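Local coordinates for Myo-inositol dehydrogenase (Corynebacterium glutamicum, PDB 3EUW), which probably catalyses the NAD-dependent oxidation of myo-inositol at its 2-position, as a tetrameric member of the Gfo/Idh/MocA oxidoreductase family, at residues A[158-164]-A[203-207]. Numbering follows the deposited sequence.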
loop_
_atom_site.group_PDB
_atom_site.type_symbol
_atom_site.label_atom_id
_atom_site.label_comp_id
_atom_site.label_asym_id
_atom_site.label_seq_id
_atom_site.Cartn_x
_atom_site.Cartn_y
_atom_site.Cartn_z
ATOM N N PRO A 158 -25.868 1.498 -12.178
ATOM C CA PRO A 158 -26.425 1.685 -13.521
ATOM C C PRO A 158 -26.955 3.110 -13.675
ATOM O O PRO A 158 -27.407 3.723 -12.706
ATOM C CB PRO A 158 -27.563 0.662 -13.572
ATOM C CG PRO A 158 -27.106 -0.411 -12.620
ATOM C CD PRO A 158 -26.539 0.389 -11.479
ATOM N N ALA A 159 -26.896 3.640 -14.890
ATOM C CA ALA A 159 -27.405 4.981 -15.150
ATOM C C ALA A 159 -28.938 4.917 -15.050
ATOM O O ALA A 159 -29.508 3.842 -14.836
ATOM C CB ALA A 159 -26.978 5.434 -16.545
ATOM N N PRO A 160 -29.620 6.065 -15.182
ATOM C CA PRO A 160 -31.085 6.039 -15.094
ATOM C C PRO A 160 -31.681 5.291 -16.283
ATOM O O PRO A 160 -31.085 5.241 -17.357
ATOM C CB PRO A 160 -31.456 7.519 -15.089
ATOM C CG PRO A 160 -30.261 8.159 -14.450
ATOM C CD PRO A 160 -29.116 7.447 -15.128
ATOM N N LYS A 161 -32.858 4.711 -16.092
ATOM C CA LYS A 161 -33.511 3.950 -17.152
ATOM C C LYS A 161 -33.514 4.632 -18.527
ATOM O O LYS A 161 -33.064 4.040 -19.510
ATOM C CB LYS A 161 -34.940 3.597 -16.728
ATOM C CG LYS A 161 -35.722 2.790 -17.759
ATOM C CD LYS A 161 -37.038 2.256 -17.203
ATOM C CE LYS A 161 -36.790 1.201 -16.126
ATOM N NZ LYS A 161 -38.036 0.469 -15.738
ATOM N N ASP A 162 -34.005 5.867 -18.604
ATOM C CA ASP A 162 -34.053 6.573 -19.886
ATOM C C ASP A 162 -32.691 6.641 -20.582
ATOM O O ASP A 162 -32.616 6.647 -21.811
ATOM C CB ASP A 162 -34.603 7.993 -19.707
ATOM C CG ASP A 162 -35.981 8.010 -19.059
ATOM O OD1 ASP A 162 -36.783 7.083 -19.323
ATOM O OD2 ASP A 162 -36.265 8.957 -18.292
ATOM N N TYR A 163 -31.615 6.703 -19.801
ATOM C CA TYR A 163 -30.281 6.757 -20.383
ATOM C C TYR A 163 -29.926 5.374 -20.920
ATOM O O TYR A 163 -29.441 5.237 -22.035
ATOM C CB TYR A 163 -29.238 7.186 -19.350
ATOM C CG TYR A 163 -27.861 7.349 -19.953
ATOM C CD1 TYR A 163 -27.492 8.537 -20.592
ATOM C CD2 TYR A 163 -26.945 6.296 -19.941
ATOM C CE1 TYR A 163 -26.246 8.666 -21.205
ATOM C CE2 TYR A 163 -25.703 6.412 -20.550
ATOM C CZ TYR A 163 -25.359 7.597 -21.179
ATOM O OH TYR A 163 -24.126 7.707 -21.774
ATOM N N ILE A 164 -30.177 4.348 -20.119
ATOM C CA ILE A 164 -29.897 2.982 -20.529
ATOM C C ILE A 164 -30.620 2.675 -21.838
ATOM O O ILE A 164 -30.035 2.111 -22.760
ATOM C CB ILE A 164 -30.361 1.970 -19.461
ATOM C CG1 ILE A 164 -29.610 2.219 -18.153
ATOM C CG2 ILE A 164 -30.114 0.547 -19.942
ATOM C CD1 ILE A 164 -30.079 1.350 -16.999
ATOM N N GLU A 203 -33.287 -4.214 -14.509
ATOM C CA GLU A 203 -33.411 -3.101 -15.438
ATOM C C GLU A 203 -32.553 -3.279 -16.694
ATOM O O GLU A 203 -33.040 -3.106 -17.815
ATOM C CB GLU A 203 -33.014 -1.827 -14.707
ATOM C CG GLU A 203 -33.083 -0.566 -15.512
ATOM C CD GLU A 203 -32.782 0.642 -14.654
ATOM O OE1 GLU A 203 -31.745 0.625 -13.951
ATOM O OE2 GLU A 203 -33.586 1.602 -14.679
ATOM N N ILE A 204 -31.277 -3.612 -16.513
ATOM C CA ILE A 204 -30.384 -3.812 -17.655
ATOM C C ILE A 204 -30.834 -5.035 -18.464
ATOM O O ILE A 204 -30.787 -5.027 -19.691
ATOM C CB ILE A 204 -28.907 -3.975 -17.185
ATOM C CG1 ILE A 204 -28.397 -2.625 -16.662
ATOM C CG2 ILE A 204 -28.015 -4.500 -18.326
ATOM C CD1 ILE A 204 -27.025 -2.700 -16.030
ATOM N N ALA A 205 -31.283 -6.072 -17.772
ATOM C CA ALA A 205 -31.771 -7.281 -18.426
ATOM C C ALA A 205 -33.046 -6.947 -19.229
ATOM O O ALA A 205 -33.322 -7.535 -20.276
ATOM C CB ALA A 205 -32.067 -8.359 -17.371
ATOM N N GLU A 206 -33.820 -5.996 -18.723
ATOM C CA GLU A 206 -35.049 -5.569 -19.381
ATOM C C GLU A 206 -34.777 -4.993 -20.779
ATOM O O GLU A 206 -35.598 -5.118 -21.689
ATOM C CB GLU A 206 -35.750 -4.528 -18.494
ATOM C CG GLU A 206 -36.747 -3.618 -19.209
ATOM C CD GLU A 206 -37.400 -2.589 -18.278
ATOM O OE1 GLU A 206 -36.681 -1.954 -17.477
ATOM O OE2 GLU A 206 -38.635 -2.401 -18.362
ATOM N N PHE A 207 -33.618 -4.364 -20.943
ATOM C CA PHE A 207 -33.241 -3.763 -22.215
ATOM C C PHE A 207 -32.362 -4.663 -23.081
ATOM O O PHE A 207 -31.753 -4.193 -24.041
ATOM C CB PHE A 207 -32.504 -2.449 -21.969
ATOM C CG PHE A 207 -33.391 -1.337 -21.511
ATOM C CD1 PHE A 207 -34.350 -0.796 -22.368
ATOM C CD2 PHE A 207 -33.282 -0.835 -20.222
ATOM C CE1 PHE A 207 -35.186 0.231 -21.941
ATOM C CE2 PHE A 207 -34.114 0.192 -19.787
ATOM C CZ PHE A 207 -35.066 0.727 -20.644
#
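Pro158 to Pro160 run extended into the first turn of helix 161-166, with Pro160 at its N-cap position. Segment 203-207 lies on the short helix 202-206 and runs to Phe207. The two backbones stay apart: the closest CA atoms are 7.3 Å apart for Lys161 and Glu203, and 7.4 Å for Ile164 and Ile204. Side chains fill the gap. Ile164 points across, with its CG2 3.5 Å from CD2 of Phe207 and its CD1 4.3 Å from CG1 of Ile204. CG of Pro158 extends this apolar patch, 4.1 Å from CD1 of Ile204. The side chain of Lys161 passes the edge of the Phe207 ring, CG to CZ 3.6 Å. NZ of Lys161 then forms a salt bridge with OE1 of Glu206 at 3.3 Å, a weak hydrogen bond. The Glu203 carboxylate reaches the start of helix 161-166, where OE2 lies 3.2 Å from CB of Lys161. Ser201 OG accepts a hydrogen bond from Ile204 N. The contact lies at the surface, away from the sodium site. It joins two short helical connections of the α+β C-terminal domain of the Gfo/Idh/MocA fold, one following sheet strand 146-154, the other linking antiparallel strands 189-197 and 212-219.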